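Phosphoribosylformylglycinamidine synthase 2 (Thermus thermophilus, PDB 3VIU) belongs to the PurM-like AIR synthase related proteins, pairs two N-terminal with two C-terminal family domains in one chain, and binds ADP and magnesium. Local coordinates at residues A[416-421]-A[435-440]; A[555-560]-A[631-636]; A[462-467]-A[592-597]; A[603-608]-A[675-680]. All blocks are in the same frame, centred on the assembly; numbering follows the deposited sequence.

Contact 1 of 4, residues A[416-421]-A[435-440]; sequences HQVGTR and WIKGTR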
loop_
_atom_site.group_PDB
_atom_site.type_symbol
_atom_site.label_atom_id
_atom_site.label_comp_id
_atom_site.label_asym_id
_atom_site.label_seq_id
_atom_site.Cartn_x
_atom_site.Cartn_y
_atom_site.Cartn_z
ATOM N N HIS A 416 -7.790 -17.258 7.320
ATOM C CA HIS A 416 -6.458 -17.358 7.911
ATOM C C HIS A 416 -6.114 -16.191 8.829
ATOM O O HIS A 416 -4.947 -15.815 8.944
ATOM C CB HIS A 416 -5.377 -17.459 6.832
ATOM C CG HIS A 416 -5.419 -18.732 6.047
ATOM N ND1 HIS A 416 -5.326 -19.974 6.638
ATOM C CD2 HIS A 416 -5.525 -18.954 4.715
ATOM C CE1 HIS A 416 -5.373 -20.906 5.703
ATOM N NE2 HIS A 416 -5.493 -20.313 4.528
ATOM N N GLN A 417 -7.116 -15.612 9.480
ATOM C CA GLN A 417 -6.854 -14.505 10.393
ATOM C C GLN A 417 -5.964 -14.978 11.544
ATOM O O GLN A 417 -5.249 -14.178 12.154
ATOM C CB GLN A 417 -8.159 -13.934 10.948
ATOM C CG GLN A 417 -9.021 -13.259 9.903
ATOM C CD GLN A 417 -9.747 -14.246 9.009
ATOM O OE1 GLN A 417 -10.282 -13.871 7.968
ATOM N NE2 GLN A 417 -9.781 -15.512 9.418
ATOM N N VAL A 418 -6.013 -16.279 11.826
ATOM C CA VAL A 418 -5.211 -16.881 12.889
ATOM C C VAL A 418 -4.063 -17.709 12.310
ATOM O O VAL A 418 -4.294 -18.728 11.657
ATOM C CB VAL A 418 -6.067 -17.797 13.776
ATOM C CG1 VAL A 418 -5.188 -18.475 14.818
ATOM C CG2 VAL A 418 -7.164 -16.985 14.444
ATOM N N GLY A 419 -2.831 -17.274 12.565
ATOM C CA GLY A 419 -1.668 -17.975 12.046
ATOM C C GLY A 419 -0.790 -18.675 13.070
ATOM O O GLY A 419 -1.197 -18.920 14.210
ATOM N N THR A 420 0.433 -18.988 12.649
ATOM C CA THR A 420 1.402 -19.683 13.492
ATOM C C THR A 420 2.290 -18.776 14.339
ATOM O O THR A 420 3.206 -19.257 15.006
ATOM C CB THR A 420 2.343 -20.567 12.648
ATOM O OG1 THR A 420 3.161 -19.735 11.813
ATOM C CG2 THR A 420 1.541 -21.529 11.779
ATOM N N ARG A 421 2.046 -17.471 14.305
ATOM C CA ARG A 421 2.855 -16.549 15.090
ATOM C C ARG A 421 2.068 -15.280 15.361
ATOM O O ARG A 421 2.267 -14.608 16.373
ATOM C CB ARG A 421 4.150 -16.195 14.343
ATOM C CG ARG A 421 4.644 -17.273 13.385
ATOM C CD ARG A 421 6.142 -17.195 13.128
ATOM N NE ARG A 421 6.919 -17.518 14.323
ATOM C CZ ARG A 421 8.150 -18.025 14.305
ATOM N NH1 ARG A 421 8.753 -18.275 13.147
ATOM N NH2 ARG A 421 8.777 -18.290 15.445
ATOM N N TRP A 435 -1.589 -9.418 16.358
ATOM C CA TRP A 435 -0.957 -9.753 17.627
ATOM C C TRP A 435 0.150 -10.784 17.448
ATOM O O TRP A 435 -0.029 -11.799 16.780
ATOM C CB TRP A 435 -2.014 -10.280 18.606
ATOM C CG TRP A 435 -1.470 -10.958 19.841
ATOM C CD1 TRP A 435 -0.434 -10.532 20.629
ATOM C CD2 TRP A 435 -1.999 -12.128 20.476
ATOM N NE1 TRP A 435 -0.292 -11.361 21.718
ATOM C CE2 TRP A 435 -1.239 -12.348 21.650
ATOM C CE3 TRP A 435 -3.044 -13.011 20.170
ATOM C CZ2 TRP A 435 -1.492 -13.414 22.517
ATOM C CZ3 TRP A 435 -3.295 -14.075 21.036
ATOM C CH2 TRP A 435 -2.519 -14.264 22.194
ATOM N N ILE A 436 1.308 -10.504 18.029
ATOM C CA ILE A 436 2.421 -11.428 17.952
ATOM C C ILE A 436 2.319 -12.332 19.174
ATOM O O ILE A 436 2.651 -11.924 20.289
ATOM C CB ILE A 436 3.761 -10.698 17.978
ATOM C CG1 ILE A 436 3.871 -9.779 16.766
ATOM C CG2 ILE A 436 4.895 -11.706 17.984
ATOM C CD1 ILE A 436 5.082 -8.893 16.791
ATOM N N LYS A 437 1.847 -13.557 18.948
ATOM C CA LYS A 437 1.668 -14.536 20.011
ATOM C C LYS A 437 2.934 -14.753 20.818
ATOM O O LYS A 437 4.034 -14.753 20.274
ATOM C CB LYS A 437 1.200 -15.874 19.430
ATOM C CG LYS A 437 -0.149 -15.831 18.739
ATOM C CD LYS A 437 -0.514 -17.215 18.234
ATOM C CE LYS A 437 -1.754 -17.184 17.365
ATOM N NZ LYS A 437 -2.930 -16.670 18.115
ATOM N N GLY A 438 2.765 -14.941 22.122
ATOM C CA GLY A 438 3.904 -15.154 22.990
ATOM C C GLY A 438 4.464 -13.844 23.515
ATOM O O GLY A 438 5.344 -13.847 24.377
ATOM N N THR A 439 3.958 -12.725 22.993
ATOM C CA THR A 439 4.409 -11.407 23.424
ATOM C C THR A 439 3.219 -10.506 23.699
ATOM O O THR A 439 2.067 -10.901 23.528
ATOM C CB THR A 439 5.256 -10.696 22.349
ATOM O OG1 THR A 439 4.388 -10.072 21.389
ATOM C CG2 THR A 439 6.176 -11.687 21.646
ATOM N N ARG A 440 3.514 -9.280 24.114
ATOM C CA ARG A 440 2.482 -8.297 24.389
ATOM C C ARG A 440 2.437 -7.337 23.212
ATOM O O ARG A 440 1.701 -6.356 23.221
ATOM C CB ARG A 440 2.831 -7.538 25.652
ATOM C CG ARG A 440 3.112 -8.448 26.830
ATOM C CD ARG A 440 3.580 -7.631 28.000
ATOM N NE ARG A 440 2.636 -6.560 28.282
ATOM C CZ ARG A 440 2.879 -5.567 29.123
ATOM N NH1 ARG A 440 4.045 -5.518 29.759
ATOM N NH2 ARG A 440 1.956 -4.633 29.329
HETATM O O HOH W 1 4.772 -15.372 17.398
#

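Contact 2 of 4, residues A[555-560]-A[631-636]; sequences MGFRRP and AEMTFP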
loop_
_atom_site.group_PDB
_atom_site.type_symbol
_atom_site.label_atom_id
_atom_site.label_comp_id
_atom_site.label_asym_id
_atom_site.label_seq_id
_atom_site.Cartn_x
_atom_site.Cartn_y
_atom_site.Cartn_z
HETATM N N MSE A 555 -13.004 0.785 17.273
HETATM C CA MSE A 555 -14.020 1.784 16.992
HETATM C C MSE A 555 -15.424 1.550 17.529
HETATM O O MSE A 555 -16.165 2.504 17.737
HETATM C CB MSE A 555 -14.125 1.967 15.489
HETATM C CG MSE A 555 -14.771 0.778 14.824
HETATM SE SE MSE A 555 -15.138 1.124 12.981
HETATM C CE MSE A 555 -16.465 2.499 13.222
ATOM N N GLY A 556 -15.800 0.296 17.738
ATOM C CA GLY A 556 -17.151 0.015 18.189
ATOM C C GLY A 556 -17.554 0.383 19.606
ATOM O O GLY A 556 -16.802 0.146 20.560
ATOM N N PHE A 557 -18.735 0.978 19.755
ATOM C CA PHE A 557 -19.216 1.297 21.090
ATOM C C PHE A 557 -19.400 -0.072 21.730
ATOM O O PHE A 557 -20.089 -0.928 21.182
ATOM C CB PHE A 557 -20.556 2.036 21.045
ATOM C CG PHE A 557 -20.465 3.438 20.502
ATOM C CD1 PHE A 557 -19.416 4.276 20.868
ATOM C CD2 PHE A 557 -21.456 3.930 19.654
ATOM C CE1 PHE A 557 -19.353 5.584 20.402
ATOM C CE2 PHE A 557 -21.407 5.239 19.179
ATOM C CZ PHE A 557 -20.351 6.072 19.553
ATOM N N ARG A 558 -18.788 -0.288 22.888
ATOM C CA ARG A 558 -18.883 -1.590 23.518
ATOM C C ARG A 558 -19.855 -1.735 24.668
ATOM O O ARG A 558 -20.286 -2.848 24.979
ATOM C CB ARG A 558 -17.487 -2.051 23.946
ATOM C CG ARG A 558 -16.889 -3.064 22.975
ATOM C CD ARG A 558 -15.476 -3.473 23.349
ATOM N NE ARG A 558 -14.515 -2.404 23.103
ATOM C CZ ARG A 558 -13.200 -2.546 23.225
ATOM N NH1 ARG A 558 -12.396 -1.524 22.980
ATOM N NH2 ARG A 558 -12.686 -3.712 23.595
ATOM N N ARG A 559 -20.214 -0.620 25.294
ATOM C CA ARG A 559 -21.129 -0.665 26.425
ATOM C C ARG A 559 -21.860 0.651 26.620
ATOM O O ARG A 559 -21.355 1.715 26.259
ATOM C CB ARG A 559 -20.361 -1.015 27.704
ATOM C CG ARG A 559 -18.998 -0.332 27.801
ATOM C CD ARG A 559 -18.322 -0.509 29.164
ATOM N NE ARG A 559 -18.088 -1.908 29.520
ATOM C CZ ARG A 559 -18.940 -2.661 30.214
ATOM N NH1 ARG A 559 -20.096 -2.156 30.638
ATOM N NH2 ARG A 559 -18.637 -3.924 30.493
ATOM N N PRO A 560 -23.069 0.593 27.194
ATOM C CA PRO A 560 -23.862 1.803 27.439
ATOM C C PRO A 560 -23.334 2.595 28.641
ATOM O O PRO A 560 -22.684 2.028 29.520
ATOM C CB PRO A 560 -25.259 1.246 27.686
ATOM C CG PRO A 560 -24.971 -0.070 28.355
ATOM C CD PRO A 560 -23.847 -0.620 27.507
ATOM N N ALA A 631 -22.298 6.768 13.196
ATOM C CA ALA A 631 -23.047 5.568 12.834
ATOM C C ALA A 631 -22.160 4.323 12.733
ATOM O O ALA A 631 -22.571 3.226 13.112
ATOM C CB ALA A 631 -23.799 5.790 11.521
ATOM N N GLU A 632 -20.946 4.494 12.220
ATOM C CA GLU A 632 -20.023 3.371 12.081
ATOM C C GLU A 632 -19.655 2.758 13.422
ATOM O O GLU A 632 -19.316 1.580 13.496
ATOM C CB GLU A 632 -18.745 3.810 11.350
ATOM C CG GLU A 632 -18.967 4.126 9.873
ATOM C CD GLU A 632 -17.702 4.569 9.161
ATOM O OE1 GLU A 632 -17.467 4.101 8.023
ATOM O OE2 GLU A 632 -16.951 5.390 9.730
HETATM N N MSE A 633 -19.738 3.548 14.486
HETATM C CA MSE A 633 -19.370 3.050 15.804
HETATM C C MSE A 633 -20.441 2.200 16.466
HETATM O O MSE A 633 -20.162 1.467 17.408
HETATM C CB MSE A 633 -18.983 4.216 16.713
HETATM C CG MSE A 633 -17.757 4.969 16.228
HETATM SE SE MSE A 633 -17.386 6.570 17.263
HETATM C CE MSE A 633 -16.196 5.829 18.603
ATOM N N THR A 634 -21.663 2.285 15.958
ATOM C CA THR A 634 -22.771 1.519 16.510
ATOM C C THR A 634 -22.907 0.130 15.863
ATOM O O THR A 634 -23.556 -0.762 16.414
ATOM C CB THR A 634 -24.084 2.262 16.298
ATOM O OG1 THR A 634 -24.458 2.163 14.922
ATOM C CG2 THR A 634 -23.932 3.734 16.655
ATOM N N PHE A 635 -22.291 -0.053 14.699
ATOM C CA PHE A 635 -22.378 -1.325 13.978
ATOM C C PHE A 635 -21.716 -2.565 14.605
ATOM O O PHE A 635 -22.333 -3.633 14.684
ATOM C CB PHE A 635 -21.823 -1.167 12.556
ATOM C CG PHE A 635 -22.526 -0.126 11.733
ATOM C CD1 PHE A 635 -23.874 0.166 11.944
ATOM C CD2 PHE A 635 -21.854 0.527 10.703
ATOM C CE1 PHE A 635 -24.543 1.092 11.139
ATOM C CE2 PHE A 635 -22.511 1.456 9.890
ATOM C CZ PHE A 635 -23.859 1.737 10.107
ATOM N N PRO A 636 -20.453 -2.449 15.049
ATOM C CA PRO A 636 -19.764 -3.600 15.641
ATOM C C PRO A 636 -20.455 -4.369 16.768
ATOM O O PRO A 636 -20.446 -5.601 16.759
ATOM C CB PRO A 636 -18.418 -3.012 16.067
ATOM C CG PRO A 636 -18.181 -1.961 15.033
ATOM C CD PRO A 636 -19.544 -1.293 14.970
HETATM O O HOH W 2 -21.053 -0.850 18.626
#

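Contact 3 of 4, residues A[462-467]-A[592-597]; sequences AMHALA and PRLDLG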
loop_
_atom_site.group_PDB
_atom_site.type_symbol
_atom_site.label_atom_id
_atom_site.label_comp_id
_atom_site.label_asym_id
_atom_site.label_seq_id
_atom_site.Cartn_x
_atom_site.Cartn_y
_atom_site.Cartn_z
ATOM N N ALA A 462 -2.049 14.091 -1.062
ATOM C CA ALA A 462 -0.947 13.258 -0.591
ATOM C C ALA A 462 -0.751 13.450 0.910
ATOM O O ALA A 462 -0.563 12.482 1.644
ATOM C CB ALA A 462 0.330 13.616 -1.335
HETATM N N MSE A 463 -0.802 14.704 1.358
HETATM C CA MSE A 463 -0.645 15.023 2.776
HETATM C C MSE A 463 -1.742 14.358 3.593
HETATM O O MSE A 463 -1.477 13.797 4.658
HETATM C CB MSE A 463 -0.707 16.533 3.006
HETATM C CG MSE A 463 0.578 17.279 2.714
HETATM SE SE MSE A 463 0.282 19.199 2.796
HETATM C CE MSE A 463 -0.440 19.316 4.587
ATOM N N HIS A 464 -2.973 14.442 3.090
ATOM C CA HIS A 464 -4.119 13.847 3.758
ATOM C C HIS A 464 -3.964 12.345 3.888
ATOM O O HIS A 464 -4.318 11.771 4.915
ATOM C CB HIS A 464 -5.407 14.166 2.998
ATOM C CG HIS A 464 -6.149 15.348 3.538
ATOM N ND1 HIS A 464 -6.778 15.332 4.767
ATOM C CD2 HIS A 464 -6.349 16.588 3.028
ATOM C CE1 HIS A 464 -7.333 16.511 4.990
ATOM N NE2 HIS A 464 -7.088 17.291 3.951
ATOM N N ALA A 465 -3.423 11.711 2.849
ATOM C CA ALA A 465 -3.218 10.261 2.843
ATOM C C ALA A 465 -2.286 9.787 3.954
ATOM O O ALA A 465 -2.632 8.874 4.707
ATOM C CB ALA A 465 -2.687 9.807 1.479
ATOM N N LEU A 466 -1.109 10.401 4.061
ATOM C CA LEU A 466 -0.163 10.015 5.101
ATOM C C LEU A 466 -0.756 10.338 6.477
ATOM O O LEU A 466 -0.684 9.534 7.413
ATOM C CB LEU A 466 1.167 10.756 4.933
ATOM C CG LEU A 466 2.415 9.938 5.289
ATOM C CD1 LEU A 466 3.640 10.840 5.284
ATOM C CD2 LEU A 466 2.244 9.276 6.641
ATOM N N ALA A 467 -1.341 11.523 6.595
ATOM C CA ALA A 467 -1.958 11.939 7.845
ATOM C C ALA A 467 -3.009 10.911 8.279
ATOM O O ALA A 467 -2.934 10.368 9.383
ATOM C CB ALA A 467 -2.599 13.320 7.679
ATOM N N PRO A 592 -10.557 19.773 2.312
ATOM C CA PRO A 592 -10.384 20.298 3.672
ATOM C C PRO A 592 -8.952 20.730 3.999
ATOM O O PRO A 592 -7.991 20.034 3.670
ATOM C CB PRO A 592 -10.841 19.134 4.555
ATOM C CG PRO A 592 -11.833 18.429 3.700
ATOM C CD PRO A 592 -11.164 18.433 2.342
ATOM N N ARG A 593 -8.809 21.883 4.645
ATOM C CA ARG A 593 -7.481 22.343 5.029
ATOM C C ARG A 593 -6.919 21.320 6.014
ATOM O O ARG A 593 -7.665 20.654 6.730
ATOM C CB ARG A 593 -7.538 23.706 5.722
ATOM C CG ARG A 593 -7.908 24.890 4.854
ATOM C CD ARG A 593 -7.566 26.178 5.599
ATOM N NE ARG A 593 -8.692 27.104 5.733
ATOM C CZ ARG A 593 -9.830 26.835 6.375
ATOM N NH1 ARG A 593 -10.022 25.652 6.957
ATOM N NH2 ARG A 593 -10.779 27.762 6.448
ATOM N N LEU A 594 -5.600 21.205 6.050
ATOM C CA LEU A 594 -4.945 20.267 6.942
ATOM C C LEU A 594 -3.818 20.964 7.701
ATOM O O LEU A 594 -2.827 21.401 7.110
ATOM C CB LEU A 594 -4.402 19.088 6.134
ATOM C CG LEU A 594 -3.514 18.041 6.810
ATOM C CD1 LEU A 594 -4.161 17.504 8.085
ATOM C CD2 LEU A 594 -3.272 16.910 5.819
ATOM N N ASP A 595 -4.004 21.074 9.012
ATOM C CA ASP A 595 -3.038 21.691 9.913
ATOM C C ASP A 595 -2.232 20.518 10.450
ATOM O O ASP A 595 -2.690 19.780 11.323
ATOM C CB ASP A 595 -3.773 22.396 11.067
ATOM C CG ASP A 595 -2.829 23.034 12.083
ATOM O OD1 ASP A 595 -1.734 22.484 12.324
ATOM O OD2 ASP A 595 -3.200 24.084 12.660
ATOM N N LEU A 596 -1.035 20.343 9.918
ATOM C CA LEU A 596 -0.182 19.254 10.336
ATOM C C LEU A 596 0.203 19.340 11.803
ATOM O O LEU A 596 0.411 18.316 12.448
ATOM C CB LEU A 596 1.048 19.199 9.436
ATOM C CG LEU A 596 0.646 18.657 8.057
ATOM C CD1 LEU A 596 1.701 18.978 7.022
ATOM C CD2 LEU A 596 0.409 17.142 8.169
ATOM N N GLY A 597 0.276 20.554 12.340
ATOM C CA GLY A 597 0.622 20.707 13.742
ATOM C C GLY A 597 -0.487 20.156 14.612
ATOM O O GLY A 597 -0.237 19.450 15.596
#

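Contact 4 of 4, residues A[603-608]-A[675-680]; sequences QEAIRD and LLLEER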
loop_
_atom_site.group_PDB
_atom_site.type_symbol
_atom_site.label_atom_id
_atom_site.label_comp_id
_atom_site.label_asym_id
_atom_site.label_seq_id
_atom_site.Cartn_x
_atom_site.Cartn_y
_atom_site.Cartn_z
ATOM N N GLN A 603 -2.906 13.101 17.250
ATOM C CA GLN A 603 -2.448 11.713 17.193
ATOM C C GLN A 603 -1.742 11.308 18.486
ATOM O O GLN A 603 -1.895 10.184 18.964
ATOM C CB GLN A 603 -1.502 11.491 16.002
ATOM C CG GLN A 603 -2.127 11.747 14.636
ATOM C CD GLN A 603 -1.469 10.958 13.507
ATOM O OE1 GLN A 603 -1.774 11.169 12.339
ATOM N NE2 GLN A 603 -0.574 10.042 13.855
ATOM N N GLU A 604 -0.966 12.224 19.051
ATOM C CA GLU A 604 -0.265 11.934 20.290
ATOM C C GLU A 604 -1.233 11.998 21.455
ATOM O O GLU A 604 -1.077 11.271 22.436
ATOM C CB GLU A 604 0.888 12.912 20.498
ATOM C CG GLU A 604 2.020 12.675 19.517
ATOM C CD GLU A 604 3.060 13.775 19.531
ATOM O OE1 GLU A 604 3.984 13.729 18.683
ATOM O OE2 GLU A 604 2.952 14.679 20.385
ATOM N N ALA A 605 -2.240 12.857 21.347
ATOM C CA ALA A 605 -3.219 12.958 22.415
ATOM C C ALA A 605 -4.023 11.661 22.494
ATOM O O ALA A 605 -4.261 11.134 23.584
ATOM C CB ALA A 605 -4.147 14.132 22.175
ATOM N N ILE A 606 -4.427 11.129 21.342
ATOM C CA ILE A 606 -5.214 9.903 21.356
ATOM C C ILE A 606 -4.396 8.688 21.789
ATOM O O ILE A 606 -4.910 7.810 22.483
ATOM C CB ILE A 606 -5.910 9.637 19.983
ATOM C CG1 ILE A 606 -6.945 8.526 20.145
ATOM C CG2 ILE A 606 -4.893 9.224 18.925
ATOM C CD1 ILE A 606 -7.873 8.721 21.316
ATOM N N ARG A 607 -3.127 8.629 21.398
ATOM C CA ARG A 607 -2.301 7.502 21.818
ATOM C C ARG A 607 -2.086 7.557 23.339
ATOM O O ARG A 607 -2.169 6.530 24.013
ATOM C CB ARG A 607 -0.946 7.491 21.088
ATOM C CG ARG A 607 -1.057 7.244 19.582
ATOM C CD ARG A 607 0.283 6.815 18.957
ATOM N NE ARG A 607 1.352 7.792 19.165
ATOM C CZ ARG A 607 1.622 8.810 18.353
ATOM N NH1 ARG A 607 0.904 9.002 17.250
ATOM N NH2 ARG A 607 2.609 9.643 18.652
ATOM N N ASP A 608 -1.824 8.748 23.875
ATOM C CA ASP A 608 -1.621 8.902 25.316
ATOM C C ASP A 608 -2.852 8.438 26.066
ATOM O O ASP A 608 -2.767 7.648 27.010
ATOM C CB ASP A 608 -1.347 10.357 25.687
ATOM C CG ASP A 608 0.049 10.789 25.332
ATOM O OD1 ASP A 608 0.935 9.909 25.224
ATOM O OD2 ASP A 608 0.274 12.006 25.166
ATOM N N LEU A 675 -8.741 16.890 31.208
ATOM C CA LEU A 675 -7.607 17.627 31.730
ATOM C C LEU A 675 -6.447 17.443 30.749
ATOM O O LEU A 675 -5.725 18.391 30.437
ATOM C CB LEU A 675 -7.246 17.087 33.119
ATOM C CG LEU A 675 -6.433 17.960 34.080
ATOM C CD1 LEU A 675 -4.990 18.057 33.617
ATOM C CD2 LEU A 675 -7.080 19.343 34.181
ATOM N N LEU A 676 -6.292 16.222 30.241
ATOM C CA LEU A 676 -5.226 15.905 29.294
ATOM C C LEU A 676 -5.364 16.705 27.993
ATOM O O LEU A 676 -4.408 17.338 27.538
ATOM C CB LEU A 676 -5.220 14.398 29.006
ATOM C CG LEU A 676 -4.221 13.805 28.001
ATOM C CD1 LEU A 676 -4.064 12.308 28.259
ATOM C CD2 LEU A 676 -4.701 14.043 26.566
ATOM N N LEU A 677 -6.553 16.688 27.400
ATOM C CA LEU A 677 -6.770 17.419 26.160
ATOM C C LEU A 677 -6.495 18.907 26.345
ATOM O O LEU A 677 -5.902 19.550 25.475
ATOM C CB LEU A 677 -8.198 17.210 25.663
ATOM C CG LEU A 677 -8.552 15.764 25.323
ATOM C CD1 LEU A 677 -10.015 15.683 24.947
ATOM C CD2 LEU A 677 -7.663 15.266 24.198
ATOM N N GLU A 678 -6.922 19.454 27.479
ATOM C CA GLU A 678 -6.706 20.867 27.767
ATOM C C GLU A 678 -5.225 21.219 27.866
ATOM O O GLU A 678 -4.794 22.246 27.349
ATOM C CB GLU A 678 -7.418 21.248 29.060
ATOM C CG GLU A 678 -8.781 21.856 28.835
ATOM C CD GLU A 678 -9.723 21.593 29.980
ATOM O OE1 GLU A 678 -9.258 21.582 31.141
ATOM O OE2 GLU A 678 -10.931 21.404 29.718
ATOM N N GLU A 679 -4.448 20.368 28.527
ATOM C CA GLU A 679 -3.016 20.612 28.672
ATOM C C GLU A 679 -2.312 20.545 27.322
ATOM O O GLU A 679 -1.148 20.929 27.204
ATOM C CB GLU A 679 -2.387 19.597 29.634
ATOM C CG GLU A 679 -3.018 19.600 31.020
ATOM C CD GLU A 679 -2.288 18.714 32.014
ATOM O OE1 GLU A 679 -2.066 17.520 31.708
ATOM O OE2 GLU A 679 -1.948 19.214 33.110
ATOM N N ARG A 680 -3.022 20.050 26.310
ATOM C CA ARG A 680 -2.476 19.944 24.962
ATOM C C ARG A 680 -3.027 21.058 24.077
ATOM O O ARG A 680 -2.760 21.090 22.877
ATOM C CB ARG A 680 -2.837 18.593 24.343
ATOM C CG ARG A 680 -2.342 17.388 25.113
ATOM C CD ARG A 680 -0.830 17.383 25.224
ATOM N NE ARG A 680 -0.361 16.258 26.027
ATOM C CZ ARG A 680 -0.448 14.982 25.661
ATOM N NH1 ARG A 680 -0.982 14.656 24.493
ATOM N NH2 ARG A 680 -0.007 14.032 26.470
#

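Contact 1 of 4, residues A[416-421]-A[435-440]
A type II beta turn, Ile436 to Thr439, closes the hairpin that leads from strand 432-436 into strand 441-448, and the loop 416-421 meets its first residues, mainly at Lys437. The junction is a single backbone bond: Lys437 N donates to Arg421 O at 2.8 Å, lying in the plane of that carbonyl. The same oxygen accepts a hydrogen bond from a water that also donates to Lys437 O, and Ile436 CA adds a CH contact. One carbonyl is thus joined to Lys437 twice, directly at its N and through the water at its O. Gly438, in the third turn position, has the positive phi (89°) of a type II turn.

Lys437 carries the side-chain part. With CG beside its own N, the chain sets off past Arg421 O, which is 3.5 Å from CB. It then runs extended alongside the loop until CE stands 3.6 Å from Gly419 O, and a bend at chi4 (-60°) brings NZ to 4.4 Å from Val418 CG1, a loose approach. The turn is stiffened from within. Ile436 O accepts bonds from both Thr439 N and, on a lone pair, Thr439 OG1 at 2.8 Å. Trp435 NE1 reaches Thr439 O at 3.0 Å, with the oxygen in the indole plane, while Lys437 CA sits over the rim of one indole face.

Segment 416-421 leads into strand 422-424, outermost in its sheet and antiparallel to 432-436; Trp435 pairs with Ala423 through the backbone. Lys437 leans on Ala423, and Ile436 packs inward on Leu441 and Val443 of strand 441-448.

Contact 2 of 4, residues A[555-560]-A[631-636]
The loop 555-560 crosses the C-terminal end of helix 625-634 with Gly556 CA 4.5 Å from Met633 CA, and a nearly straight bond (173°) from Phe557 N to Met633 O, 2.8 Å long, fastens the two. Gly556 CA offers the same oxygen a CH contact, and a water donates to both Met633 O and Phe557 O. Beside this, Pro636 CB and CG rest against the backbone of Gly556, each 3.9 Å from its CA.

Phe557 and the selenomethionine Met633 cross obliquely. Met633 CB stands over the middle of the phenyl ring, 3.6 Å from its centroid and close to the normal, a CH-pi contact. The chain then bends at chi3, so that SE lies oblique to the ring at 4.5 Å from the centroid, a Met-aromatic contact, with CE by Phe557 CE1. Thr634 CG2 touches the ring's edge, 3.9 Å from Phe557 CE2; its hydroxyl turns back to donate to Ala631 O. Met555, also selenomethionine, has CG in the crowded position between N and carbonyl carbon (chi1 72°). A bend at its chi3 drives CE to 3.0 Å from Glu632 O, a tight fit.

Met555, Glu632 and Met633 all lean on His619 of strand 618-620, and the side chain of Glu632 is about 6 Å from the magnesium ion. A carbonyl at the helix end, where main-chain partners run short, is thus supplied by a loop N-H and a water, while the selenium-containing chains and the phenyl ring bury the surface around it.

Contact 3 of 4, residues A[462-467]-A[592-597]
The His464 imidazole takes Leu594 over one face and Pro592 O at its edge, and its ring also meets that of Tyr453 at about 55°. Leu594 CD2 lies 4.0 Å from the ring centroid and only 8° off the normal, a CH-pi contact; CB of the same leucine lies over that face, nearest NE2, the two side chains sliding past each other in opposite directions. At the edge, His464 NE2 donates to Pro592 O at 2.9 Å along a straight line (179°), with the oxygen in the ring plane. Seen from the proline, the donor stands above the carbonyl plane. This bond fixes the ring's rotation and places a proton on NE2.

Leu594, its CG anti to the backbone N, sends CD2 into the helix surface: it reaches 3.7 Å from His464 N, touches Met463 CB, and comes 4.1 Å from Ala467 CB. Beyond it, the selenomethionine Met463 curls at chi3 so that CE abuts Leu596 CD1 at 3.3 Å, a close methyl-to-methyl contact.

Asp595, with OD1 bonded to Arg598 N, is the N-cap of helix 596-611, and the exposed Arg593 pairs with Glu573. His464 and Leu594 hold the loop leading into this capped helix against helix 458-475, joining the N- and C-terminal domains of the second AIR synthase related pair in the chain.

Contact 4 of 4, residues A[603-608]-A[675-680]
Asp608 OD2 is the best-held polar atom, gripped by two N-H groups of one guanidinium. Arg680 NH2 comes to a very short 2.4 Å from Asp608 OD2, and Arg680 NH1 adds a weak bond at 3.0 Å, bent to 123°. Both nitrogens of this salt bridge fork onto one oxygen, without the flat side-on pairing of two carboxylate oxygens: the planes stand 78° apart, and NH2 meets OD2 from above the carboxylate plane. Glu604 O, another acceptor, is 3.1 Å from Asp608 OD2, so the nearby positive charge probably helps to offset their repulsion.

The arginine follows the last turn of its helix. It folds at chi2 (-61°) and then stretches across, bringing its edge to helix 603-608, with NH1 3.5 Å from Ala605 CA. Leu676 CD2 lies over the rim of one guanidinium face. The apolar part of the contact is light: Ala605 CB meets Leu677 CD2 at 4.2 Å and, slightly farther off, Leu676 CD2, while Leu676 CD1 touches Asp608 CB at 4.2 Å. With the short helix segments running nearly antiparallel and their axes 10.5 Å apart, it is the long arginine that bridges the gap on one flank. Glu604, on that flank, has its carboxylate paired with Lys600.

Helix 596-611 packs on two sides: Ala605 and Asp608 meet helix 670-679, while Gln603 and Ile606 pack on helix 458-475, where Arg607 NH1 bonds Ser474 OG. Helix 670-679 itself links strands 661-665 and 684-690 of the C-terminal domain's sheet.

Overall arrangement
All four contacts lie in the second half of the chain. Contact 1 closes first and stands apart, at the edge of the six-stranded sheet that begins with strand 422-424, its centre 25 to 33 Å from the others. The rest interleave: contact 3 opens, then contact 2; contact 3 closes, contact 4 opens, and contacts 2 and 4 close in turn. Contacts 3 and 4 share helix 596-611 and touch, Ala467 against Gln603, with centres 19 Å apart. Contact 2, 22 Å from contact 4, lies near the magnesium site of Asp430, Asn472 and Asp620. Helix 596-611 thus connects the interface between the two domains to the C-terminal domain's own helical layer.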